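Local coordinates for protein ectonucleotide pyrophosphatase/phosphodiesterase family member 5 (Mus musculus, PDB 5VEO) that probably hydrolyses phosphodiester or pyrophosphate bonds of nucleotide-type substrates at a zinc-bearing site, as an ectoenzyme with restricted nucleotide-hydrolysing activity, at residues W110-R115 / I132-T138; Y63-L69 / W103-I109; Q233-D239 / W310-K316. The protein carries 1 engineered substitution. All coordinates share one frame. Residue numbers count along the deposited sequence, not the author numbering.

Interaction 1 of 3, residues W110-R115 / I132-T138; sequences WITNQR and IHDSFPT
Residues 110-115 make up helix 109-115 after its first residue and lie against loop 132-138, which opens with a type I' turn from Ile132 to Ser135; His133 and Asp134 both take positive phi there, and Ile132 N to Ser135 O and Ser135 N to Ile132 O are each 2.9 Å. The backbones are closest at Trp110 and Pro137, CA to CA 5.9 Å. Trp110 (chi1 p) offers its indole face to Pro137, whose CG sits 3.7 Å from the five-membered ring centroid in a CH-pi contact; the polarised C-H of this methylene suits the electron-rich indole. Its NE1 reaches Ser135 O through water 1. Ile111, m and t, sends CD1 into the turn, 3.2 Å from Ile132 O and 3.9 Å from Ser135 CB. One helical turn after Trp110, Gln114 uses its amide as donor and acceptor: NE2 to Phe136 O 2.9 Å, and Thr138 N to OE1 3.0 Å, with Ser120 OG also bonding OE1. Arg115, exposed to solvent, extends outward, and water 2 joins its NH2 to His133 O and Ser135 OG. Two-sided amide pairing with a loop backbone, bracketing a proline, here fastens a helix to the loop entering edge strand 139-140 of the alkaline phosphatase-type central sheet.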
loop_
_atom_site.group_PDB
_atom_site.type_symbol
_atom_site.label_atom_id
_atom_site.label_comp_id
_atom_site.label_asym_id
_atom_site.label_seq_id
_atom_site.Cartn_x
_atom_site.Cartn_y
_atom_site.Cartn_z
ATOM N N TRP A 110 3.217 12.159 9.419
ATOM C CA TRP A 110 3.988 12.251 10.662
ATOM C C TRP A 110 4.761 13.567 10.759
ATOM O O TRP A 110 4.938 14.105 11.865
ATOM C CB TRP A 110 4.919 11.047 10.824
ATOM C CG TRP A 110 5.829 10.686 9.712
ATOM C CD1 TRP A 110 7.064 11.215 9.453
ATOM C CD2 TRP A 110 5.633 9.646 8.744
ATOM N NE1 TRP A 110 7.639 10.585 8.377
ATOM C CE2 TRP A 110 6.775 9.628 7.910
ATOM C CE3 TRP A 110 4.601 8.746 8.487
ATOM C CZ2 TRP A 110 6.916 8.727 6.864
ATOM C CZ3 TRP A 110 4.739 7.865 7.431
ATOM C CH2 TRP A 110 5.875 7.858 6.638
ATOM N N ILE A 111 5.191 14.121 9.625
ATOM C CA ILE A 111 5.879 15.412 9.652
ATOM C C ILE A 111 4.908 16.518 10.038
ATOM O O ILE A 111 5.215 17.360 10.887
ATOM C CB ILE A 111 6.551 15.691 8.298
ATOM C CG1 ILE A 111 7.646 14.653 8.082
ATOM C CG2 ILE A 111 7.115 17.120 8.225
ATOM C CD1 ILE A 111 8.416 14.825 6.800
ATOM N N THR A 112 3.713 16.518 9.439
ATOM C CA THR A 112 2.695 17.507 9.785
ATOM C C THR A 112 2.318 17.414 11.258
ATOM O O THR A 112 2.215 18.435 11.952
ATOM C CB THR A 112 1.474 17.306 8.885
ATOM O OG1 THR A 112 1.875 17.472 7.519
ATOM C CG2 THR A 112 0.361 18.287 9.205
ATOM N N ASN A 113 2.153 16.191 11.756
ATOM C CA ASN A 113 1.859 15.956 13.163
ATOM C C ASN A 113 2.939 16.547 14.062
ATOM O O ASN A 113 2.638 17.151 15.099
ATOM C CB ASN A 113 1.751 14.453 13.386
ATOM C CG ASN A 113 1.225 14.088 14.744
ATOM O OD1 ASN A 113 0.199 14.601 15.200
ATOM N ND2 ASN A 113 1.899 13.149 15.383
ATOM N N GLN A 114 4.201 16.347 13.692
ATOM C CA GLN A 114 5.311 16.823 14.515
ATOM C C GLN A 114 5.488 18.331 14.411
ATOM O O GLN A 114 5.860 18.980 15.405
ATOM C CB GLN A 114 6.563 16.045 14.116
ATOM C CG GLN A 114 6.447 14.605 14.645
ATOM C CD GLN A 114 7.252 13.557 13.893
ATOM O OE1 GLN A 114 6.898 12.361 13.917
ATOM N NE2 GLN A 114 8.361 13.971 13.278
ATOM N N ARG A 115 5.187 18.917 13.251
ATOM C CA ARG A 115 5.196 20.373 13.143
ATOM C C ARG A 115 4.125 21.012 14.016
ATOM O O ARG A 115 4.276 22.178 14.412
ATOM C CB ARG A 115 5.009 20.799 11.684
ATOM C CG ARG A 115 6.222 20.495 10.821
ATOM C CD ARG A 115 6.048 20.880 9.364
ATOM N NE ARG A 115 7.270 20.579 8.617
ATOM C CZ ARG A 115 7.341 20.435 7.298
ATOM N NH1 ARG A 115 6.255 20.546 6.544
ATOM N NH2 ARG A 115 8.509 20.165 6.730
ATOM N N ILE A 132 12.852 12.554 5.087
ATOM C CA ILE A 132 11.965 13.252 4.164
ATOM C C ILE A 132 11.841 14.688 4.646
ATOM O O ILE A 132 11.438 14.929 5.790
ATOM C CB ILE A 132 10.586 12.575 4.070
ATOM C CG1 ILE A 132 10.740 11.109 3.630
ATOM C CG2 ILE A 132 9.682 13.325 3.097
ATOM C CD1 ILE A 132 9.438 10.285 3.746
ATOM N N HIS A 133 12.173 15.639 3.782
ATOM C CA HIS A 133 12.244 17.047 4.172
ATOM C C HIS A 133 13.039 17.216 5.470
ATOM O O HIS A 133 12.642 17.938 6.386
ATOM C CB HIS A 133 10.842 17.648 4.310
ATOM C CG HIS A 133 10.014 17.550 3.068
ATOM N ND1 HIS A 133 10.403 18.105 1.867
ATOM C CD2 HIS A 133 8.815 16.962 2.839
ATOM C CE1 HIS A 133 9.482 17.856 0.952
ATOM N NE2 HIS A 133 8.506 17.171 1.516
ATOM N N ASP A 134 14.173 16.525 5.540
ATOM C CA ASP A 134 15.095 16.555 6.679
ATOM C C ASP A 134 14.481 16.025 7.974
ATOM O O ASP A 134 14.975 16.335 9.064
ATOM C CB ASP A 134 15.641 17.972 6.920
ATOM C CG ASP A 134 16.658 18.385 5.884
ATOM O OD1 ASP A 134 17.115 17.521 5.114
ATOM O OD2 ASP A 134 17.022 19.579 5.849
ATOM N N SER A 135 13.436 15.191 7.899
ATOM C CA SER A 135 12.715 14.773 9.092
ATOM C C SER A 135 12.428 13.286 9.042
ATOM O O SER A 135 12.271 12.700 7.965
ATOM C CB SER A 135 11.366 15.480 9.257
ATOM O OG SER A 135 11.503 16.877 9.343
ATOM N N PHE A 136 12.351 12.701 10.228
ATOM C CA PHE A 136 11.904 11.342 10.487
ATOM C C PHE A 136 10.713 11.405 11.430
ATOM O O PHE A 136 10.490 12.430 12.091
ATOM C CB PHE A 136 13.003 10.503 11.164
ATOM C CG PHE A 136 14.202 10.216 10.302
ATOM C CD1 PHE A 136 14.229 9.115 9.458
ATOM C CD2 PHE A 136 15.320 11.016 10.380
ATOM C CE1 PHE A 136 15.347 8.843 8.686
ATOM C CE2 PHE A 136 16.437 10.752 9.609
ATOM C CZ PHE A 136 16.453 9.672 8.765
ATOM N N PRO A 137 9.946 10.321 11.552
ATOM C CA PRO A 137 9.071 10.180 12.721
ATOM C C PRO A 137 9.884 10.339 14.004
ATOM O O PRO A 137 11.058 9.968 14.065
ATOM C CB PRO A 137 8.509 8.760 12.578
ATOM C CG PRO A 137 8.720 8.400 11.122
ATOM C CD PRO A 137 10.033 9.063 10.790
ATOM N N THR A 138 9.239 10.882 15.035
ATOM C CA THR A 138 9.908 11.069 16.328
ATOM C C THR A 138 10.601 9.795 16.786
ATOM O O THR A 138 11.751 9.826 17.252
ATOM C CB THR A 138 8.898 11.497 17.380
ATOM O OG1 THR A 138 8.113 12.571 16.861
ATOM C CG2 THR A 138 9.622 11.918 18.686
HETATM O O HOH W 1 10.290 10.713 7.357
HETATM O O HOH W 2 10.555 18.805 7.825
#

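Interaction 2 of 3, residues Y63-L69 / W103-I109; sequences YTLVTGL and WEEATPI
This buried contact belongs to the alkaline phosphatase-like alpha/beta domain, where the C-terminal part of helix 58-67 packs against the loop that leads into helix 109-115. The loop opens with a type I turn from Trp103 to Ala106 and ends with Pro108 in the N-cap position, where its ring-restricted phi (-71°, with psi 157°) fits the extended backbone just before the helix. The two segments come closest at Val66 and Pro108, CA to CA 5.1 Å. Tyr63 (chi1 t) is the residue most covered by the other segment: OH donates to Trp103 O at 2.7 Å, while the ring receives the edge of the Trp103 indole in a T-shaped stack, centroids 4.9 Å apart and planes at 89°, so one side chain grips both backbone and ring. Trp103 NE1 is bonded to Ile97 O, and His74 meets the Tyr63 ring edge-to-face. Ala106 is small enough to lie near Tyr63 CE2 (4.0 Å from its CB), Thr67 CG2 (3.9 Å) and Leu69 CD1 (3.8 Å). Where the first helix gives way, Gly68 has phi 73°, a conformation readily adopted without a side chain. Thr67 (chi1 p) donates OG1 to Tyr63 O at 2.8 Å; the same OG1 accepts from Leu69 N at 3.2 Å, which makes an ST turn, and Thr64 OG1 reaches Leu69 O at 2.7 Å. Val66, beta-branched and apolar, packs its CG2 3.8 Å from Pro108 CB and its CB 4.0 Å from Ile109 CG2. Its carbonyl faces the start of the second helix: Ile109 N gives Val66 O a weak hydrogen bond of 2.8 Å, and Pro108 CA lies 3.4 Å from the same oxygen.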
loop_
_atom_site.group_PDB
_atom_site.type_symbol
_atom_site.label_atom_id
_atom_site.label_comp_id
_atom_site.label_asym_id
_atom_site.label_seq_id
_atom_site.Cartn_x
_atom_site.Cartn_y
_atom_site.Cartn_z
ATOM N N TYR A 63 2.097 5.235 0.802
ATOM C CA TYR A 63 2.328 6.680 0.814
ATOM C C TYR A 63 1.021 7.445 0.598
ATOM O O TYR A 63 0.834 8.524 1.179
ATOM C CB TYR A 63 3.382 7.075 -0.214
ATOM C CG TYR A 63 4.194 8.334 0.157
ATOM C CD1 TYR A 63 4.638 8.549 1.459
ATOM C CD2 TYR A 63 4.555 9.261 -0.815
ATOM C CE1 TYR A 63 5.397 9.659 1.783
ATOM C CE2 TYR A 63 5.320 10.385 -0.491
ATOM C CZ TYR A 63 5.727 10.573 0.814
ATOM O OH TYR A 63 6.509 11.661 1.184
ATOM N N THR A 64 0.088 6.884 -0.180
ATOM C CA THR A 64 -1.241 7.481 -0.273
ATOM C C THR A 64 -1.917 7.549 1.095
ATOM O O THR A 64 -2.576 8.542 1.421
ATOM C CB THR A 64 -2.099 6.698 -1.272
ATOM O OG1 THR A 64 -1.641 7.000 -2.591
ATOM C CG2 THR A 64 -3.587 7.067 -1.164
ATOM N N LEU A 65 -1.770 6.514 1.910
ATOM C CA LEU A 65 -2.450 6.514 3.196
ATOM C C LEU A 65 -1.976 7.653 4.081
ATOM O O LEU A 65 -2.746 8.143 4.910
ATOM C CB LEU A 65 -2.243 5.179 3.904
ATOM C CG LEU A 65 -2.914 3.953 3.266
ATOM C CD1 LEU A 65 -2.717 2.715 4.132
ATOM C CD2 LEU A 65 -4.390 4.171 2.982
ATOM N N VAL A 66 -0.724 8.086 3.929
ATOM C CA VAL A 66 -0.153 9.103 4.814
ATOM C C VAL A 66 -0.015 10.464 4.131
ATOM O O VAL A 66 0.508 11.411 4.750
ATOM C CB VAL A 66 1.185 8.646 5.425
ATOM C CG1 VAL A 66 0.972 7.388 6.251
ATOM C CG2 VAL A 66 2.285 8.418 4.364
ATOM N N THR A 67 -0.552 10.617 2.910
ATOM C CA THR A 67 -0.587 11.897 2.198
ATOM C C THR A 67 -1.958 12.276 1.656
ATOM O O THR A 67 -2.188 13.467 1.406
ATOM C CB THR A 67 0.385 11.911 1.005
ATOM O OG1 THR A 67 -0.034 10.961 0.019
ATOM C CG2 THR A 67 1.818 11.621 1.431
ATOM N N GLY A 68 -2.859 11.317 1.443
ATOM C CA GLY A 68 -4.142 11.594 0.831
ATOM C C GLY A 68 -4.071 11.880 -0.646
ATOM O O GLY A 68 -5.061 12.358 -1.216
ATOM N N LEU A 69 -2.937 11.582 -1.282
ATOM C CA LEU A 69 -2.686 11.927 -2.672
ATOM C C LEU A 69 -2.661 10.698 -3.569
ATOM O O LEU A 69 -2.250 9.614 -3.164
ATOM C CB LEU A 69 -1.352 12.646 -2.816
ATOM C CG LEU A 69 -1.281 14.055 -2.200
ATOM C CD1 LEU A 69 0.165 14.512 -2.126
ATOM C CD2 LEU A 69 -2.116 15.008 -3.006
ATOM N N TRP A 103 10.790 10.893 -2.359
ATOM C CA TRP A 103 9.686 11.068 -1.420
ATOM C C TRP A 103 9.199 12.507 -1.305
ATOM O O TRP A 103 8.105 12.744 -0.775
ATOM C CB TRP A 103 10.132 10.587 -0.029
ATOM C CG TRP A 103 10.517 9.146 -0.028
ATOM C CD1 TRP A 103 11.732 8.611 -0.357
ATOM C CD2 TRP A 103 9.666 8.047 0.291
ATOM N NE1 TRP A 103 11.689 7.236 -0.255
ATOM C CE2 TRP A 103 10.424 6.867 0.130
ATOM C CE3 TRP A 103 8.332 7.944 0.684
ATOM C CZ2 TRP A 103 9.893 5.611 0.381
ATOM C CZ3 TRP A 103 7.805 6.697 0.921
ATOM C CH2 TRP A 103 8.577 5.548 0.769
ATOM N N GLU A 104 9.987 13.474 -1.746
ATOM C CA GLU A 104 9.781 14.852 -1.340
ATOM C C GLU A 104 8.817 15.627 -2.242
ATOM O O GLU A 104 8.663 16.842 -2.065
ATOM C CB GLU A 104 11.144 15.535 -1.235
ATOM C CG GLU A 104 11.861 15.037 0.012
ATOM C CD GLU A 104 13.280 15.517 0.164
ATOM O OE1 GLU A 104 13.952 15.834 -0.848
ATOM O OE2 GLU A 104 13.722 15.574 1.325
ATOM N N GLU A 105 8.119 14.962 -3.168
ATOM C CA GLU A 105 7.018 15.640 -3.845
ATOM C C GLU A 105 5.788 15.755 -2.958
ATOM O O GLU A 105 4.836 16.452 -3.327
ATOM C CB GLU A 105 6.694 14.929 -5.165
ATOM C CG GLU A 105 7.929 14.895 -6.040
ATOM C CD GLU A 105 7.777 14.202 -7.366
ATOM O OE1 GLU A 105 8.769 14.225 -8.128
ATOM O OE2 GLU A 105 6.703 13.657 -7.667
ATOM N N ALA A 106 5.797 15.110 -1.794
ATOM C CA ALA A 106 4.716 15.205 -0.827
ATOM C C ALA A 106 5.325 15.251 0.565
ATOM O O ALA A 106 6.546 15.154 0.735
ATOM C CB ALA A 106 3.739 14.031 -0.950
ATOM N N THR A 107 4.457 15.397 1.560
ATOM C CA THR A 107 4.851 15.427 2.966
ATOM C C THR A 107 3.980 14.447 3.742
ATOM O O THR A 107 2.758 14.676 3.856
ATOM C CB THR A 107 4.710 16.836 3.533
ATOM O OG1 THR A 107 5.609 17.709 2.843
ATOM C CG2 THR A 107 5.021 16.852 5.028
ATOM N N PRO A 108 4.543 13.371 4.298
ATOM C CA PRO A 108 3.715 12.413 5.042
ATOM C C PRO A 108 3.228 12.995 6.358
ATOM O O PRO A 108 3.834 13.898 6.947
ATOM C CB PRO A 108 4.658 11.228 5.272
ATOM C CG PRO A 108 6.029 11.865 5.295
ATOM C CD PRO A 108 5.958 12.960 4.270
ATOM N N ILE A 109 2.121 12.421 6.835
ATOM C CA ILE A 109 1.398 12.990 7.962
ATOM C C ILE A 109 2.240 13.043 9.242
ATOM O O ILE A 109 1.998 13.891 10.102
ATOM C CB ILE A 109 0.084 12.219 8.171
ATOM C CG1 ILE A 109 -0.807 13.012 9.126
ATOM C CG2 ILE A 109 0.342 10.800 8.671
ATOM C CD1 ILE A 109 -2.178 12.417 9.309
#

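Interaction 3 of 3, residues Q233-D239 / W310-K316; sequences QRVIELD and WYILQNK. With NAG (2-acetamido-2-deoxy-beta-D-glucopyranose), chain J.
The salt bridge from Lys316 NZ to Glu237 OE1, 2.7 Å long, is the charged tie between these segments, made by the flexible end of a lysine just after strand 311-313 reaching the acid of the neighbouring strand. Backbone bonds follow in the alternating pattern of a parallel pair: Tyr311 N to Arg234 O 2.9 Å, Ile236 N to Tyr311 O 2.8 Å, Leu313 N to Ile236 O 2.9 Å and Leu238 N to Leu313 O 2.8 Å, with a weak one from Asp239 N to Gln314 O (3.1 Å) where the first chain turns 3-10. Strands 235-237 and 311-313 run 4.7 Å apart at 25°, pairing Val235 with Tyr311, Ile236 with Ile312 and Glu237 with Leu313 at CA distances of 4.8 to 4.9 Å. On one face Val235 CG1 meets Leu313 CD1 at 3.9 Å; beta-branched Val235 suits the extended backbone, and Leu313 adds apolar bulk. The other carries Ile236 and Ile312, both against Leu279 of strand 279-283; Leu238 CG, beyond the strand, reaches Ile312 CG2 at 3.7 Å. At the N-terminal end of the pair, Trp310 (chi1 m) spreads its face over Arg234, whose CB is 3.7 Å from the six-membered ring centroid in a CH-pi contact, while Arg234 NE bonds to Gly309 O. Asn315 (chi1 p) points its amide away from the first segment and carries the sugar, ND2 to NAG C1 1.4 Å, in the Asn-Lys-Ser sequon for N-glycosylation. Backbone bonding and apolar side chains thus hold this two-stranded parallel sheet, while the ion pair with exposed Lys316 and the N-glycan on Asn315 follow at its C-terminal end.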
loop_
_atom_site.group_PDB
_atom_site.type_symbol
_atom_site.label_atom_id
_atom_site.label_comp_id
_atom_site.label_asym_id
_atom_site.label_seq_id
_atom_site.Cartn_x
_atom_site.Cartn_y
_atom_site.Cartn_z
ATOM N N GLN A 233 -0.263 -20.821 -17.178
ATOM C CA GLN A 233 -1.084 -20.774 -18.386
ATOM C C GLN A 233 -1.533 -19.366 -18.752
ATOM O O GLN A 233 -2.177 -19.199 -19.795
ATOM C CB GLN A 233 -2.325 -21.652 -18.210
ATOM C CG GLN A 233 -1.994 -23.086 -17.890
ATOM C CD GLN A 233 -1.236 -23.732 -19.019
ATOM O OE1 GLN A 233 -1.739 -23.833 -20.140
ATOM N NE2 GLN A 233 -0.004 -24.138 -18.746
ATOM N N ARG A 234 -1.198 -18.361 -17.939
ATOM C CA ARG A 234 -1.583 -16.966 -18.182
ATOM C C ARG A 234 -0.328 -16.091 -18.114
ATOM O O ARG A 234 -0.162 -15.268 -17.201
ATOM C CB ARG A 234 -2.632 -16.510 -17.184
ATOM C CG ARG A 234 -3.971 -17.233 -17.333
ATOM C CD ARG A 234 -5.042 -16.567 -16.500
ATOM N NE ARG A 234 -4.793 -16.588 -15.065
ATOM C CZ ARG A 234 -5.210 -17.545 -14.246
ATOM N NH1 ARG A 234 -5.854 -18.606 -14.722
ATOM N NH2 ARG A 234 -4.973 -17.445 -12.943
ATOM N N VAL A 235 0.549 -16.267 -19.097
ATOM C CA VAL A 235 1.813 -15.541 -19.171
ATOM C C VAL A 235 1.908 -14.804 -20.505
ATOM O O VAL A 235 1.637 -15.378 -21.568
ATOM C CB VAL A 235 3.011 -16.491 -18.992
ATOM C CG1 VAL A 235 4.298 -15.794 -19.315
ATOM C CG2 VAL A 235 3.048 -17.025 -17.568
ATOM N N ILE A 236 2.325 -13.544 -20.440
ATOM C CA ILE A 236 2.700 -12.750 -21.604
ATOM C C ILE A 236 4.216 -12.628 -21.573
ATOM O O ILE A 236 4.777 -12.093 -20.611
ATOM C CB ILE A 236 2.043 -11.363 -21.582
ATOM C CG1 ILE A 236 0.520 -11.477 -21.476
ATOM C CG2 ILE A 236 2.448 -10.562 -22.808
ATOM C CD1 ILE A 236 -0.063 -10.578 -20.449
ATOM N N GLU A 237 4.882 -13.128 -22.606
ATOM C CA GLU A 237 6.340 -13.166 -22.635
ATOM C C GLU A 237 6.831 -12.097 -23.611
ATOM O O GLU A 237 6.622 -12.212 -24.823
ATOM C CB GLU A 237 6.842 -14.552 -23.020
ATOM C CG GLU A 237 8.321 -14.711 -22.808
ATOM C CD GLU A 237 8.832 -16.084 -23.233
ATOM O OE1 GLU A 237 8.057 -17.071 -23.133
ATOM O OE2 GLU A 237 10.006 -16.171 -23.663
ATOM N N LEU A 238 7.477 -11.059 -23.076
ATOM C CA LEU A 238 7.778 -9.884 -23.889
ATOM C C LEU A 238 8.734 -10.213 -25.021
ATOM O O LEU A 238 8.640 -9.617 -26.099
ATOM C CB LEU A 238 8.376 -8.771 -23.029
ATOM C CG LEU A 238 7.439 -8.165 -21.974
ATOM C CD1 LEU A 238 8.109 -7.086 -21.139
ATOM C CD2 LEU A 238 6.184 -7.610 -22.616
ATOM N N ASP A 239 9.663 -11.140 -24.802
ATOM C CA ASP A 239 10.642 -11.377 -25.851
ATOM C C ASP A 239 10.066 -12.173 -27.015
ATOM O O ASP A 239 10.777 -12.397 -28.007
ATOM C CB ASP A 239 11.900 -12.026 -25.252
ATOM C CG ASP A 239 11.683 -13.429 -24.743
ATOM O OD1 ASP A 239 10.523 -13.890 -24.695
ATOM O OD2 ASP A 239 12.701 -14.066 -24.372
ATOM N N TRP A 310 -3.015 -12.296 -15.075
ATOM C CA TRP A 310 -1.993 -12.495 -16.090
ATOM C C TRP A 310 -0.645 -11.979 -15.596
ATOM O O TRP A 310 -0.562 -10.990 -14.849
ATOM C CB TRP A 310 -2.393 -11.796 -17.401
ATOM C CG TRP A 310 -3.455 -12.579 -18.112
ATOM C CD1 TRP A 310 -4.783 -12.602 -17.831
ATOM C CD2 TRP A 310 -3.249 -13.532 -19.156
ATOM N NE1 TRP A 310 -5.427 -13.493 -18.649
ATOM C CE2 TRP A 310 -4.507 -14.068 -19.485
ATOM C CE3 TRP A 310 -2.125 -13.963 -19.860
ATOM C CZ2 TRP A 310 -4.668 -15.037 -20.467
ATOM C CZ3 TRP A 310 -2.292 -14.898 -20.861
ATOM C CH2 TRP A 310 -3.551 -15.421 -21.156
ATOM N N TYR A 311 0.414 -12.663 -16.024
ATOM C CA TYR A 311 1.779 -12.358 -15.607
ATOM C C TYR A 311 2.589 -11.902 -16.808
ATOM O O TYR A 311 2.489 -12.489 -17.883
ATOM C CB TYR A 311 2.481 -13.574 -14.978
ATOM C CG TYR A 311 3.174 -13.262 -13.681
ATOM C CD1 TYR A 311 2.588 -13.620 -12.465
ATOM C CD2 TYR A 311 4.414 -12.623 -13.653
ATOM C CE1 TYR A 311 3.190 -13.327 -11.268
ATOM C CE2 TYR A 311 5.026 -12.317 -12.445
ATOM C CZ TYR A 311 4.417 -12.693 -11.257
ATOM O OH TYR A 311 5.002 -12.424 -10.036
ATOM N N ILE A 312 3.383 -10.854 -16.625
ATOM C CA ILE A 312 4.319 -10.405 -17.649
ATOM C C ILE A 312 5.705 -10.910 -17.294
ATOM O O ILE A 312 6.236 -10.590 -16.222
ATOM C CB ILE A 312 4.333 -8.879 -17.785
ATOM C CG1 ILE A 312 2.916 -8.352 -17.971
ATOM C CG2 ILE A 312 5.263 -8.470 -18.939
ATOM C CD1 ILE A 312 2.843 -6.847 -17.911
ATOM N N LEU A 313 6.292 -11.678 -18.203
ATOM C CA LEU A 313 7.652 -12.177 -18.072
ATOM C C LEU A 313 8.472 -11.579 -19.197
ATOM O O LEU A 313 8.031 -11.564 -20.349
ATOM C CB LEU A 313 7.722 -13.699 -18.145
ATOM C CG LEU A 313 7.527 -14.447 -16.816
ATOM C CD1 LEU A 313 6.180 -14.294 -16.225
ATOM C CD2 LEU A 313 7.826 -15.925 -17.015
ATOM N N GLN A 314 9.643 -11.056 -18.868
ATOM C CA GLN A 314 10.458 -10.511 -19.932
ATOM C C GLN A 314 10.997 -11.635 -20.792
ATOM O O GLN A 314 10.976 -11.551 -22.023
ATOM C CB GLN A 314 11.587 -9.666 -19.374
ATOM C CG GLN A 314 12.282 -8.945 -20.477
ATOM C CD GLN A 314 13.252 -7.934 -19.969
ATOM O OE1 GLN A 314 13.756 -8.040 -18.847
ATOM N NE2 GLN A 314 13.518 -6.929 -20.781
ATOM N N ASN A 315 11.450 -12.709 -20.164
ATOM C CA ASN A 315 11.782 -13.908 -20.902
ATOM C C ASN A 315 11.452 -15.116 -20.028
ATOM O O ASN A 315 10.884 -14.986 -18.931
ATOM C CB ASN A 315 13.239 -13.850 -21.387
ATOM C CG ASN A 315 14.255 -13.903 -20.259
ATOM O OD1 ASN A 315 13.948 -14.290 -19.141
ATOM N ND2 ASN A 315 15.497 -13.516 -20.569
ATOM N N LYS A 316 11.777 -16.302 -20.551
ATOM C CA LYS A 316 11.315 -17.558 -19.964
ATOM C C LYS A 316 11.732 -17.732 -18.515
ATOM O O LYS A 316 11.078 -18.484 -17.783
ATOM C CB LYS A 316 11.856 -18.745 -20.759
ATOM C CG LYS A 316 11.472 -18.759 -22.208
ATOM C CD LYS A 316 10.478 -19.849 -22.507
ATOM C CE LYS A 316 10.083 -19.801 -23.964
ATOM N NZ LYS A 316 8.627 -19.563 -24.130
HETATM C C1 NAG J . 16.566 -13.538 -19.594
HETATM C C2 NAG J . 17.630 -14.592 -19.949
HETATM C C3 NAG J . 18.761 -14.575 -18.920
HETATM C C4 NAG J . 19.311 -13.166 -18.746
HETATM C C5 NAG J . 18.167 -12.236 -18.371
HETATM C C6 NAG J . 18.585 -10.797 -18.174
HETATM C C7 NAG J . 16.715 -16.540 -21.152
HETATM C C8 NAG J . 16.093 -17.896 -21.002
HETATM N N2 NAG J . 17.029 -15.915 -20.013
HETATM O O3 NAG J . 19.797 -15.468 -19.315
HETATM O O4 NAG J . 20.302 -13.159 -17.723
HETATM O O5 NAG J . 17.192 -12.252 -19.424
HETATM O O6 NAG J . 19.121 -10.242 -19.366
HETATM O O7 NAG J . 16.920 -16.034 -22.255
#

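In the fold
Interactions 1 and 2 are neighbours, with centres 11 Å apart, and meet at helix 109-115: interaction 2 closes on the loop leading into it, interaction 1 on the helix itself. His133 joins them, its N probably bonded to Glu104 OE2 and its NE2 to Ala106 O, both 2.9 Å. Interaction 2 is buried and chiefly aromatic and apolar; interaction 1, partly buried, uses an amide, a proline-on-indole contact and two bridging waters. Interaction 3 lies across the chain's centre, 42 Å from interaction 1 and 33 Å from interaction 2 between centres. Also partly buried, it relies on strand pairing, with a salt bridge and a glycan at its C-terminal end.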